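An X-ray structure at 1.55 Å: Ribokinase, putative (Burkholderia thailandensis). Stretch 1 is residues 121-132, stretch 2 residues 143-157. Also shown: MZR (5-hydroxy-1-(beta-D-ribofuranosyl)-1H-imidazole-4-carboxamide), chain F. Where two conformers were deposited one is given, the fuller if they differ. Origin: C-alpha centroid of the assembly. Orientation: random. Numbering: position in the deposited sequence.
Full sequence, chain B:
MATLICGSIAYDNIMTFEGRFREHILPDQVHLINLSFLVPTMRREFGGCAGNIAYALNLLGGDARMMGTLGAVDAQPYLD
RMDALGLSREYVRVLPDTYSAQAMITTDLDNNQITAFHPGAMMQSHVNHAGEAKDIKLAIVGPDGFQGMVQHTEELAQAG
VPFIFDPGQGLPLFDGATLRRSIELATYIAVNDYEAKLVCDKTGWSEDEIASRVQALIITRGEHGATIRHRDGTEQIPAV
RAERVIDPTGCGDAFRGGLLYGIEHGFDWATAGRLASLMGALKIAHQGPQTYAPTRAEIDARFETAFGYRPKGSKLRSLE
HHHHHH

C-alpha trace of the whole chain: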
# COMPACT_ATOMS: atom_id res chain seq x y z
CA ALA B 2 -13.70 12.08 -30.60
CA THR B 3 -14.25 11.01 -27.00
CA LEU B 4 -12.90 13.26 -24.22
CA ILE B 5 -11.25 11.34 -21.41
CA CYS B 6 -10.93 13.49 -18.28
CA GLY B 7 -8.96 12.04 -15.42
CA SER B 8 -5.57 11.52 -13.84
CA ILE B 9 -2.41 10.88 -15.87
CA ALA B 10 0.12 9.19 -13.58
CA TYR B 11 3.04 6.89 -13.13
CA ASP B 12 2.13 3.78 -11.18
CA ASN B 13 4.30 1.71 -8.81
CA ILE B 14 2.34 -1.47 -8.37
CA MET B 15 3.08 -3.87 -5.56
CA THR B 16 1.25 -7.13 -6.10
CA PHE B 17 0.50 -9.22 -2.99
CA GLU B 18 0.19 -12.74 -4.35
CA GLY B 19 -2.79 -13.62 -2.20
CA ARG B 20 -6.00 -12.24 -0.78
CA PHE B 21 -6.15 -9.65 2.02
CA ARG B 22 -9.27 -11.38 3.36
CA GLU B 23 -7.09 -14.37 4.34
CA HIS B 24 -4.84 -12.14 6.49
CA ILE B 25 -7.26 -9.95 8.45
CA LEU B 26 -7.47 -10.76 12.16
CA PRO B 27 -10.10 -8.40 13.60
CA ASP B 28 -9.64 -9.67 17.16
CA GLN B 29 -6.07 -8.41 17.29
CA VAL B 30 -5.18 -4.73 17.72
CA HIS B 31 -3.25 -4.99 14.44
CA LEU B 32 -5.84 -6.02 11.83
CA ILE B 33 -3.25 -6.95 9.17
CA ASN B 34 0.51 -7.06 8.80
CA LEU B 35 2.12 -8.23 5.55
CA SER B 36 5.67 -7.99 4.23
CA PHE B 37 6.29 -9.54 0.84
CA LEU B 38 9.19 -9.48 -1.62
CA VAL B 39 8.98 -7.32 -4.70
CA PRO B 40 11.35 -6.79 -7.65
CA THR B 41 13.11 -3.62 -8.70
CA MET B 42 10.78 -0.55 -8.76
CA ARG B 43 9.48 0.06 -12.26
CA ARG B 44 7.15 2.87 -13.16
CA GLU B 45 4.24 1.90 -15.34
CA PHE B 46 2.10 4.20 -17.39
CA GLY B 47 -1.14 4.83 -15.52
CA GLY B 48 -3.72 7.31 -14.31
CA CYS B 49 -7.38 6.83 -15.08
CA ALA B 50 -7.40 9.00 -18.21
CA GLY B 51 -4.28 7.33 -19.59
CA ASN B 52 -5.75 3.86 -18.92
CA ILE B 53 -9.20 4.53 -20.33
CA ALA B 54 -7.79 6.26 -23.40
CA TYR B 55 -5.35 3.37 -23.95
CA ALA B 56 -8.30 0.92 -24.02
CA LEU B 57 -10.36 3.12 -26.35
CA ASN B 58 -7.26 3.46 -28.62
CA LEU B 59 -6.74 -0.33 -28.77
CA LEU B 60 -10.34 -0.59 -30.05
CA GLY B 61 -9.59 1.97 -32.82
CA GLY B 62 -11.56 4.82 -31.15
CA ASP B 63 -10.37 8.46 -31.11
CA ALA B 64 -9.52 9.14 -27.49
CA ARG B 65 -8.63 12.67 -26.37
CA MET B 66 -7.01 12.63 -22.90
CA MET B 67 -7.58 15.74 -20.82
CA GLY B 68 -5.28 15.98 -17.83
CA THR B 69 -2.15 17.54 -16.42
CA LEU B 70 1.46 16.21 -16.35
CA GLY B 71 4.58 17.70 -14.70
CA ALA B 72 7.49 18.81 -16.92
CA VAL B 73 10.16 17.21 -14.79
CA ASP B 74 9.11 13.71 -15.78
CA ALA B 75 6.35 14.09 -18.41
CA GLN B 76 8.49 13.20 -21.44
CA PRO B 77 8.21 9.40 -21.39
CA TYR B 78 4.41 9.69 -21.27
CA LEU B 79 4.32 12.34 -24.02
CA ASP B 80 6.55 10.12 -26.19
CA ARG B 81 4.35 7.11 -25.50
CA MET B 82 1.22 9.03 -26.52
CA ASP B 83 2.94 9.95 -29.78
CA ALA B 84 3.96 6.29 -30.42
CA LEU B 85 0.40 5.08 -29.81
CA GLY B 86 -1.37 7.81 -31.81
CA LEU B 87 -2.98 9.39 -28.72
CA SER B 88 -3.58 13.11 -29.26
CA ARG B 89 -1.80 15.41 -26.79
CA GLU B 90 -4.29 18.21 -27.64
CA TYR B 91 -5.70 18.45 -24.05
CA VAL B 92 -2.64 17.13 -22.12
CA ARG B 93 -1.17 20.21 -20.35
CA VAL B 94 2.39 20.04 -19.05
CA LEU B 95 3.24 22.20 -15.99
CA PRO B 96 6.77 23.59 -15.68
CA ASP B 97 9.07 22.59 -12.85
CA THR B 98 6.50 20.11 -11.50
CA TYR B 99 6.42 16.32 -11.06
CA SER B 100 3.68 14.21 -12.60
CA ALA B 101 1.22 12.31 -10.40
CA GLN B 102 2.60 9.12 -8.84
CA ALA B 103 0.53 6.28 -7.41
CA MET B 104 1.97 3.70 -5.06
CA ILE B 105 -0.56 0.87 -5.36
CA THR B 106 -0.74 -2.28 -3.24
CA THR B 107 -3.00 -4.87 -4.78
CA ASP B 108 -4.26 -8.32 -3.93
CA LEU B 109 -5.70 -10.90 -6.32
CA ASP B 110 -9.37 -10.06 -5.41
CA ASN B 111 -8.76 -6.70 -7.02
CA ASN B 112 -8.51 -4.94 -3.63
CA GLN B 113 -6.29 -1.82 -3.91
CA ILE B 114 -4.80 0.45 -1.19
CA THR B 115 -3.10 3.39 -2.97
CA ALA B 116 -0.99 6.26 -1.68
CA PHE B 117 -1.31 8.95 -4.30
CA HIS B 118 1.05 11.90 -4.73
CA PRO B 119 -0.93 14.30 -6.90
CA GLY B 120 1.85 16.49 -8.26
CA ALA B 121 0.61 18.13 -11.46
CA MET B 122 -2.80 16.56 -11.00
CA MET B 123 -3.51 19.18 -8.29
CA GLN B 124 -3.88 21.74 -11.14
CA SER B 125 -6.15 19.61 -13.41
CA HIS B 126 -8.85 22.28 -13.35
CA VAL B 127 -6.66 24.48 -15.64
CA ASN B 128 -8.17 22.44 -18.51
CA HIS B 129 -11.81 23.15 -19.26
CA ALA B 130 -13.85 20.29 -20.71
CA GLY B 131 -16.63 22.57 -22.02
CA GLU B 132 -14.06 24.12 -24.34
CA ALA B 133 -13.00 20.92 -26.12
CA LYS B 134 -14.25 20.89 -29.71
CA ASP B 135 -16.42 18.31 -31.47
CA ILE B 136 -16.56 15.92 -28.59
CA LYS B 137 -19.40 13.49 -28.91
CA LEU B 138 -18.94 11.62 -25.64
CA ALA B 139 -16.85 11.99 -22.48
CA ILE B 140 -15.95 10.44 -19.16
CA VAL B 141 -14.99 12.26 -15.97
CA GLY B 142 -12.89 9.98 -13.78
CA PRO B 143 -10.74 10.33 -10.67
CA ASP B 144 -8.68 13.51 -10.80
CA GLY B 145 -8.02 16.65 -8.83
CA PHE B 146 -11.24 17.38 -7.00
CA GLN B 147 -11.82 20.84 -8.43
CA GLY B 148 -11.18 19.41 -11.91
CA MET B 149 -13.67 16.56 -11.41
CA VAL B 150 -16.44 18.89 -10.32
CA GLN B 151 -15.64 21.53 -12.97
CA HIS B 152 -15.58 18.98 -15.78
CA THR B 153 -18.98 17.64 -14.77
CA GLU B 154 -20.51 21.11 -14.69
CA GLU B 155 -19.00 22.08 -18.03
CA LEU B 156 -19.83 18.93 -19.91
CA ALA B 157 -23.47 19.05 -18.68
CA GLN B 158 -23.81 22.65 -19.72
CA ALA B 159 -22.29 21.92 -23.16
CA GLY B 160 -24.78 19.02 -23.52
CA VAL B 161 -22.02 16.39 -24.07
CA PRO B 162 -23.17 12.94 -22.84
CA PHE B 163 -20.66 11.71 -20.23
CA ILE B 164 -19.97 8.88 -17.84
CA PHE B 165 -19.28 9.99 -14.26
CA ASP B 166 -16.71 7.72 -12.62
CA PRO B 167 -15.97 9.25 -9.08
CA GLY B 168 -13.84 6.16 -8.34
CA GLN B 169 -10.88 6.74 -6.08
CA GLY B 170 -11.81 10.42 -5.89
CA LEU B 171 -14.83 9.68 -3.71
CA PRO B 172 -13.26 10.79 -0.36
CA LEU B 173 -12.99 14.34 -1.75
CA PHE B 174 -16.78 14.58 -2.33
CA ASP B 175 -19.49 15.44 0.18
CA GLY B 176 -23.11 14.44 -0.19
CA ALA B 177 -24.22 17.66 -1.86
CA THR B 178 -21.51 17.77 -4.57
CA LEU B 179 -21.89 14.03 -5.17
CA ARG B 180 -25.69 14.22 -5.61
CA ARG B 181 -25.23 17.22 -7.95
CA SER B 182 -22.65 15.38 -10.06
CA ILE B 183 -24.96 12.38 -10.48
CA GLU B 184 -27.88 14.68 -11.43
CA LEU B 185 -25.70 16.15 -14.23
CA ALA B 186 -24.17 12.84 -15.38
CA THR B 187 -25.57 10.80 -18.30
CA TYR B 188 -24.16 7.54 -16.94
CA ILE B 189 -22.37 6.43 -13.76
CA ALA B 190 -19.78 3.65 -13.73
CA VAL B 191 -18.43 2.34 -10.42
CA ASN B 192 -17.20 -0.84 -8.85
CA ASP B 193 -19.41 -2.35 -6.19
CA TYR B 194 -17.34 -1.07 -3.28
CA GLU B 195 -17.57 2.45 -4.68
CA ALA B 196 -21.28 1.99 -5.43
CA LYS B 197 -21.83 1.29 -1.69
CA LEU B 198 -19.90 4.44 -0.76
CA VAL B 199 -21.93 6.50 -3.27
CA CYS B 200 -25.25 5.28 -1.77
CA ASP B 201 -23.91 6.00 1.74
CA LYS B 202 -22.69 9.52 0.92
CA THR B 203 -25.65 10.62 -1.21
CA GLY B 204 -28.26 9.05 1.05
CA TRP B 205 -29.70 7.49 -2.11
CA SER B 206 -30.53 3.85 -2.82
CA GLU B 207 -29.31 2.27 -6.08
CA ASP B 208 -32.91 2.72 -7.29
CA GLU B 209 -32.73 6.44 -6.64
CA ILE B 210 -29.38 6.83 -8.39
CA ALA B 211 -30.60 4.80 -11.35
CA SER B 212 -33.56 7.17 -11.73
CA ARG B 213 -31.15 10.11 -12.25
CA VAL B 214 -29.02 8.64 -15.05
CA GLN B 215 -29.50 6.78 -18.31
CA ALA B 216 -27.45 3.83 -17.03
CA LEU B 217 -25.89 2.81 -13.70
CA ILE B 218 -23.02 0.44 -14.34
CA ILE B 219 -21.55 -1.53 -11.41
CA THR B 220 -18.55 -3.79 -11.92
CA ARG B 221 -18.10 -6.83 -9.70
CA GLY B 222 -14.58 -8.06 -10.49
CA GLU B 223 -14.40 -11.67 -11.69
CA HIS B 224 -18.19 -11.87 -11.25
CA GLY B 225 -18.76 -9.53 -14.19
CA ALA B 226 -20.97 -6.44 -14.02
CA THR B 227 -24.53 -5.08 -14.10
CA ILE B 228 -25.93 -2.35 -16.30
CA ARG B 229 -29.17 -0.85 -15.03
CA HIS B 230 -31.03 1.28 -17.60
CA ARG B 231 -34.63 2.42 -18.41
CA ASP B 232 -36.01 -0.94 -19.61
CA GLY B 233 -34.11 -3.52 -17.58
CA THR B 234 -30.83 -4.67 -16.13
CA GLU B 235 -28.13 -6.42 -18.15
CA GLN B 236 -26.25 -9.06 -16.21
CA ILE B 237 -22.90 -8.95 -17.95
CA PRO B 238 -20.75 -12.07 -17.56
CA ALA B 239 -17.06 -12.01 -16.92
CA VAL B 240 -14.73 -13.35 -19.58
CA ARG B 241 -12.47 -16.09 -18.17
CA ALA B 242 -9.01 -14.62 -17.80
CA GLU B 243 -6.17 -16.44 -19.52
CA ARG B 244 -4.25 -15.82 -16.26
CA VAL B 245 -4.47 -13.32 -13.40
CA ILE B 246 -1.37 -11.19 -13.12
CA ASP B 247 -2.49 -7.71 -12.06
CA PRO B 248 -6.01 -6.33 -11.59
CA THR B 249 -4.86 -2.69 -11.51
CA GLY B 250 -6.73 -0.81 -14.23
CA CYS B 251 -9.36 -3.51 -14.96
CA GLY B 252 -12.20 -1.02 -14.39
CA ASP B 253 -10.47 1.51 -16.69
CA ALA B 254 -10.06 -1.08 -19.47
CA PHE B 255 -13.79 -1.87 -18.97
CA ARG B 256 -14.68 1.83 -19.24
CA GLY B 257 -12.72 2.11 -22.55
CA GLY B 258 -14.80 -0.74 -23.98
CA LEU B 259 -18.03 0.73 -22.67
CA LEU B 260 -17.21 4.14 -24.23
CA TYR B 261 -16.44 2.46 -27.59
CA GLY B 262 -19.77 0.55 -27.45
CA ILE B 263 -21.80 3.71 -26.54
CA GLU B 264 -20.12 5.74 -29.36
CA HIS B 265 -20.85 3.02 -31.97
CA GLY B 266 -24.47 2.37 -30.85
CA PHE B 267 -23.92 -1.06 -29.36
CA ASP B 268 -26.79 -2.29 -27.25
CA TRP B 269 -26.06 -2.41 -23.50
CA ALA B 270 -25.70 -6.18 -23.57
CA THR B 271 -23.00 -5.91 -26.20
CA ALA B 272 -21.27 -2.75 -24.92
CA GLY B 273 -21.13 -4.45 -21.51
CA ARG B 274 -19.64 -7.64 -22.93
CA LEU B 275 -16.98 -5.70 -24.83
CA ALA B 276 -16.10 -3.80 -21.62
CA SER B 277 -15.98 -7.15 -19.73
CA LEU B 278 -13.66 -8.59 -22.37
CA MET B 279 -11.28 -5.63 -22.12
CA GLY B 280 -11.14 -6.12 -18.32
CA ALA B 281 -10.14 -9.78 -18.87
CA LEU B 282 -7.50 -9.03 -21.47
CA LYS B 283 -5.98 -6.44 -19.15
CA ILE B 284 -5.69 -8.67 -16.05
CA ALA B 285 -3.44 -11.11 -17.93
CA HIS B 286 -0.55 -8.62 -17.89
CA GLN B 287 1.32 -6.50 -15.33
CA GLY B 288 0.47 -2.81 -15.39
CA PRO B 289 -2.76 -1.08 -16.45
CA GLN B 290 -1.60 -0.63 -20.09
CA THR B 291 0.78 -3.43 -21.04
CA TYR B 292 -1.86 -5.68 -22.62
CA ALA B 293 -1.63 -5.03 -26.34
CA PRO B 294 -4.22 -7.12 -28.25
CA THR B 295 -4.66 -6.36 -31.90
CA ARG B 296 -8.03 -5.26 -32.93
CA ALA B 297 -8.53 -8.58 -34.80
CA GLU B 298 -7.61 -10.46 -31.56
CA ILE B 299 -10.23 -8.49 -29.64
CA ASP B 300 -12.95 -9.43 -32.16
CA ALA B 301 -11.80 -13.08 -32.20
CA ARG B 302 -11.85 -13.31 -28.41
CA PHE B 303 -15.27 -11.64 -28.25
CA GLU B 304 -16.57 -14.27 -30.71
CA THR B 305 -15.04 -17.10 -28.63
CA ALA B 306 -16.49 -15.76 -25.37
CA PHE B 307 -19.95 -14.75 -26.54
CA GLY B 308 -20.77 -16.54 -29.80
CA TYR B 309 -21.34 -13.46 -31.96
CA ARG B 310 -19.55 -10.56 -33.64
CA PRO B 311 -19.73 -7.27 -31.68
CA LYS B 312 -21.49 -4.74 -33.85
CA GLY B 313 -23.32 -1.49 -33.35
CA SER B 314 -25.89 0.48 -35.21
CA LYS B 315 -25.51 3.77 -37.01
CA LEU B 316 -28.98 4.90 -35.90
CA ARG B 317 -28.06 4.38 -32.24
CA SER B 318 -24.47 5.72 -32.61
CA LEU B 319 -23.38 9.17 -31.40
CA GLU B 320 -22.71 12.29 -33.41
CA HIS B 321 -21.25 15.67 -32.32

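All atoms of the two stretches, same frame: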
# COMPACT_ATOMS: atom_id res chain seq x y z
N ALA B 121 1.29 17.30 -10.45
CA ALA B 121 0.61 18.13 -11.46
C ALA B 121 -0.90 17.91 -11.50
O ALA B 121 -1.64 18.81 -11.92
CB ALA B 121 1.22 17.87 -12.81
N MET B 122 -1.39 16.76 -11.06
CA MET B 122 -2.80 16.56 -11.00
C MET B 122 -3.57 17.57 -10.15
O MET B 122 -4.75 17.84 -10.40
CB MET B 122 -3.11 15.11 -10.56
CG MET B 122 -4.62 14.75 -10.66
SD MET B 122 -5.06 13.18 -9.87
CE MET B 122 -5.26 13.65 -8.16
N MET B 123 -2.87 18.18 -9.17
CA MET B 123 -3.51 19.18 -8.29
C MET B 123 -4.05 20.36 -9.10
O MET B 123 -4.97 21.05 -8.64
CB MET B 123 -2.54 19.71 -7.25
CG MET B 123 -2.07 18.71 -6.29
SD MET B 123 -1.33 19.53 -4.83
CE MET B 123 -1.39 21.28 -5.28
N GLN B 124 -3.48 20.58 -10.29
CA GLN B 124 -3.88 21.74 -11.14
C GLN B 124 -4.76 21.31 -12.32
O GLN B 124 -4.87 22.06 -13.28
CB GLN B 124 -2.66 22.49 -11.71
CG GLN B 124 -1.53 22.73 -10.70
CD GLN B 124 -2.00 23.43 -9.46
OE1 GLN B 124 -2.93 24.22 -9.50
NE2 GLN B 124 -1.35 23.13 -8.32
N SER B 125 -5.36 20.11 -12.24
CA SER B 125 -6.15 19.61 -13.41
C SER B 125 -7.28 20.51 -13.87
O SER B 125 -7.64 20.48 -15.04
CB SER B 125 -6.66 18.19 -13.13
OG SER B 125 -7.70 18.17 -12.15
N HIS B 126 -7.79 21.37 -12.97
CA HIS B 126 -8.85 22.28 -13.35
C HIS B 126 -8.39 23.41 -14.28
O HIS B 126 -9.26 24.14 -14.79
CB HIS B 126 -9.42 22.90 -12.07
CG HIS B 126 -8.37 23.50 -11.19
ND1 HIS B 126 -7.63 22.76 -10.29
CD2 HIS B 126 -7.92 24.77 -11.10
CE1 HIS B 126 -6.77 23.55 -9.68
NE2 HIS B 126 -6.91 24.77 -10.16
N VAL B 127 -7.10 23.51 -14.61
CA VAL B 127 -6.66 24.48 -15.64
C VAL B 127 -7.17 24.12 -17.04
O VAL B 127 -7.30 25.00 -17.90
CB VAL B 127 -5.14 24.75 -15.71
CG1 VAL B 127 -4.68 25.31 -14.31
CG2 VAL B 127 -4.37 23.53 -16.09
N ASN B 128 -7.51 22.83 -17.25
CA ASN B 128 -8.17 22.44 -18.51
C ASN B 128 -9.68 22.50 -18.33
O ASN B 128 -10.24 22.05 -17.32
CB ASN B 128 -7.83 20.98 -18.88
CG ASN B 128 -6.41 20.77 -19.41
OD1 ASN B 128 -5.76 19.74 -19.07
ND2 ASN B 128 -5.94 21.65 -20.28
N HIS B 129 -10.36 23.01 -19.34
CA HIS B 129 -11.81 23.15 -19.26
C HIS B 129 -12.49 22.28 -20.29
O HIS B 129 -12.31 22.47 -21.48
CB HIS B 129 -12.20 24.63 -19.40
CG HIS B 129 -11.84 25.43 -18.18
ND1 HIS B 129 -12.77 25.79 -17.23
CD2 HIS B 129 -10.64 25.82 -17.70
CE1 HIS B 129 -12.16 26.45 -16.26
NE2 HIS B 129 -10.87 26.48 -16.52
N ALA B 130 -13.26 21.30 -19.81
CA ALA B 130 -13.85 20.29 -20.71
C ALA B 130 -14.89 20.87 -21.66
O ALA B 130 -15.05 20.36 -22.78
CB ALA B 130 -14.46 19.16 -19.86
N GLY B 131 -15.54 21.95 -21.22
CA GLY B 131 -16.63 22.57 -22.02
C GLY B 131 -16.04 23.32 -23.21
O GLY B 131 -16.75 23.73 -24.14
N GLU B 132 -14.73 23.47 -23.21
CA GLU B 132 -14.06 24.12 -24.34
C GLU B 132 -13.48 23.18 -25.40
O GLU B 132 -12.95 23.63 -26.43
CB GLU B 132 -12.99 25.10 -23.84
CG GLU B 132 -13.55 26.25 -23.04
CD GLU B 132 -12.47 27.02 -22.23
OE1 GLU B 132 -11.25 26.84 -22.48
OE2 GLU B 132 -12.88 27.76 -21.32
N PRO B 143 -11.45 9.82 -11.83
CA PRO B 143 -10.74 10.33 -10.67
C PRO B 143 -9.63 11.29 -11.12
O PRO B 143 -8.92 11.03 -12.10
CB PRO B 143 -10.11 9.09 -10.06
CG PRO B 143 -11.15 8.02 -10.36
CD PRO B 143 -11.53 8.35 -11.80
N ASP B 144 -9.49 12.37 -10.37
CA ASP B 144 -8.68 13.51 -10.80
C ASP B 144 -8.60 14.46 -9.63
O ASP B 144 -9.16 14.19 -8.58
CB ASP B 144 -9.40 14.22 -11.97
CG ASP B 144 -8.48 14.90 -12.95
OD1 ASP B 144 -7.32 15.21 -12.67
OD2 ASP B 144 -8.95 15.10 -14.09
N GLY B 145 -7.90 15.56 -9.81
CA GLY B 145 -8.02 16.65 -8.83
C GLY B 145 -9.47 17.01 -8.61
O GLY B 145 -10.29 17.02 -9.54
N PHE B 146 -9.84 17.23 -7.34
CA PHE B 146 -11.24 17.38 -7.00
C PHE B 146 -11.90 18.54 -7.74
O PHE B 146 -12.97 18.40 -8.34
CB PHE B 146 -11.42 17.56 -5.48
CG PHE B 146 -12.88 17.78 -5.08
CD1 PHE B 146 -13.84 16.78 -5.27
CD2 PHE B 146 -13.27 18.99 -4.53
CE1 PHE B 146 -15.20 16.97 -4.90
CE2 PHE B 146 -14.64 19.21 -4.18
CZ PHE B 146 -15.60 18.20 -4.38
N GLN B 147 -11.24 19.69 -7.74
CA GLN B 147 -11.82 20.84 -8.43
C GLN B 147 -12.02 20.52 -9.92
O GLN B 147 -13.05 20.89 -10.52
CB GLN B 147 -10.97 22.10 -8.19
CG GLN B 147 -11.47 23.35 -8.87
CD GLN B 147 -10.61 24.58 -8.59
OE1 GLN B 147 -9.66 24.54 -7.81
NE2 GLN B 147 -10.94 25.69 -9.26
N GLY B 148 -11.05 19.83 -10.54
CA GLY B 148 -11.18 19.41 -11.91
C GLY B 148 -12.37 18.50 -12.12
O GLY B 148 -13.11 18.70 -13.06
N MET B 149 -12.57 17.51 -11.23
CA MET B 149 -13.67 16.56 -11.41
C MET B 149 -14.99 17.31 -11.43
O MET B 149 -15.84 17.08 -12.27
CB MET B 149 -13.68 15.53 -10.30
CG MET B 149 -12.47 14.64 -10.30
SD MET B 149 -12.60 13.35 -9.05
CE MET B 149 -13.90 12.32 -9.55
N VAL B 150 -15.18 18.18 -10.45
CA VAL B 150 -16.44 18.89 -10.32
C VAL B 150 -16.67 19.86 -11.49
O VAL B 150 -17.74 19.87 -12.10
CB VAL B 150 -16.46 19.68 -8.97
CG1 VAL B 150 -17.71 20.57 -8.91
CG2 VAL B 150 -16.46 18.72 -7.78
N GLN B 151 -15.62 20.60 -11.86
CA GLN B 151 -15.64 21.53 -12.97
C GLN B 151 -15.98 20.83 -14.29
O GLN B 151 -16.75 21.30 -15.09
CB GLN B 151 -14.25 22.16 -13.11
CG GLN B 151 -14.16 23.30 -14.06
CD GLN B 151 -12.72 23.76 -14.17
OE1 GLN B 151 -12.25 24.61 -13.40
NE2 GLN B 151 -11.98 23.13 -15.07
N HIS B 152 -15.33 19.69 -14.52
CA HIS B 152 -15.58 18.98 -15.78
C HIS B 152 -17.03 18.53 -15.89
O HIS B 152 -17.64 18.59 -16.97
CB HIS B 152 -14.66 17.75 -15.93
CG HIS B 152 -13.21 18.08 -16.04
ND1 HIS B 152 -12.73 19.28 -16.53
CD2 HIS B 152 -12.12 17.32 -15.75
CE1 HIS B 152 -11.40 19.26 -16.49
NE2 HIS B 152 -11.02 18.08 -16.02
N THR B 153 -17.59 18.06 -14.77
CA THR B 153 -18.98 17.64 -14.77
C THR B 153 -19.93 18.78 -15.07
O THR B 153 -20.86 18.60 -15.87
CB THR B 153 -19.41 16.88 -13.53
OG1 THR B 153 -19.40 17.73 -12.39
CG2 THR B 153 -18.45 15.75 -13.29
N GLU B 154 -19.69 19.93 -14.43
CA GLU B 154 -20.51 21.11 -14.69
C GLU B 154 -20.43 21.53 -16.15
O GLU B 154 -21.46 21.79 -16.79
CB GLU B 154 -20.12 22.26 -13.74
CG GLU B 154 -20.46 21.99 -12.26
CD GLU B 154 -21.96 22.10 -11.96
OE1 GLU B 154 -22.74 22.63 -12.80
OE2 GLU B 154 -22.37 21.66 -10.87
N GLU B 155 -19.23 21.58 -16.69
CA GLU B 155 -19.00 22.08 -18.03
C GLU B 155 -19.52 21.14 -19.09
O GLU B 155 -20.11 21.55 -20.08
CB GLU B 155 -17.55 22.36 -18.25
CG GLU B 155 -17.12 23.60 -17.43
CD GLU B 155 -15.72 24.01 -17.68
OE1 GLU B 155 -15.09 23.37 -18.56
OE2 GLU B 155 -15.24 24.97 -17.00
N LEU B 156 -19.32 19.84 -18.90
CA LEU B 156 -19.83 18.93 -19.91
C LEU B 156 -21.36 18.96 -19.95
O LEU B 156 -21.97 18.87 -21.03
CB LEU B 156 -19.28 17.50 -19.69
CG LEU B 156 -17.81 17.34 -20.02
CD1 LEU B 156 -17.31 16.07 -19.32
CD2 LEU B 156 -17.55 17.26 -21.53
N ALA B 157 -22.00 19.06 -18.78
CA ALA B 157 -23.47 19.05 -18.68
C ALA B 157 -24.00 20.31 -19.34
O ALA B 157 -25.02 20.27 -20.00
CB ALA B 157 -23.91 18.98 -17.23
N1 MZR F . -7.07 10.13 -8.10
O3 MZR F . -6.25 8.56 -10.26
C4 MZR F . -5.95 7.68 -9.19
C5 MZR F . -6.18 7.95 -7.79
C6 MZR F . -6.72 9.19 -7.22
O6 MZR F . -6.79 9.24 -5.98
N7 MZR F . -5.74 6.82 -7.18
C8 MZR F . -5.31 5.96 -8.13
N9 MZR F . -5.43 6.48 -9.38
C1' MZR F . -5.12 5.82 -10.66
C2' MZR F . -3.78 5.11 -10.77
O2' MZR F . -2.87 6.05 -11.34
C3' MZR F . -4.12 3.88 -11.64
O3' MZR F . -3.45 3.78 -12.90
C4' MZR F . -5.62 3.95 -11.84
O4' MZR F . -6.05 4.75 -10.75
C5' MZR F . -6.25 2.58 -11.78
O5' MZR F . -7.67 2.78 -12.01
O HOH W 1 -8.10 19.89 -9.90

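The strongest link between the two stretches is made by Glu155, more than two turns into the helix that begins at Phe146. Its carboxylate reaches two donors at once. His129 ND1 donates to Glu155 OE2 at 2.6 Å, with an N-H...acceptor angle of 165°, and Gly131 N donates to Glu155 OE1 at 3.0 Å and 170°. A carboxylate suits this place because its two oxygens can serve a side chain and a backbone amide together, and OE2 lies at the edge of the imidazole, near the ring plane, where a ring nitrogen directs its hydrogen.

One helical turn earlier, Gln151 does similar work with an amide. Its NE2 donates to His126 O at 2.9 Å and 160°, satisfying a carbonyl near the end of a 3-10 segment. The same NE2 lies over one face of the His129 ring.

At the start of the helix a water takes part in the contact. Water 1 is hydrogen-bonded to Ser125 OG (2.9 Å) and His126 ND1 (2.9 Å), and it accepts from Gly148 N (3.0 Å), an amide in the first turn of the helix. It thereby bridges Ser125 and His126 to the helix backbone at Gly148. Beside it, Asp144 OD1 lies 3.0 Å from Ser125 OG, at best a weak hydrogen bond, and receives a weak one from Gly145 N at 2.9 Å.

The backbones run alongside each other in the same direction: His126 lies beside Gly148, with CA atoms 4.0 Å apart, Ala130 beside His152 at 5.4 Å, and Gly131 beside Glu155 at 4.7 Å. Gln147, Gly148, Gln151, His152, Glu155 and Leu156 lie on the helix face turned to stretch 1. Glycine permits the closest approach. A CB on Gly148 would come within 2.3 Å of Ser125 OG, and one on Gly145, the N-cap residue, within 2.7 Å of Met122 O; both would clash. On Gly131 a CB would be a tight 3.1 Å from Glu155 CB.

The whole contact buries 691 Å², both sides summed. Ala130, small and pointing toward the helix, sets its CB 3.8 Å from Leu156 CG and 3.8 Å from His152 ND1. The His152 ring turns its edge to Asn128 O, with CE1 3.1 Å from that oxygen. At the other end, Met122 CG lies 3.4 Å from Asp144 OD1, while its flexible chain carries CE to 4.0 Å from N1 of the bound MZR.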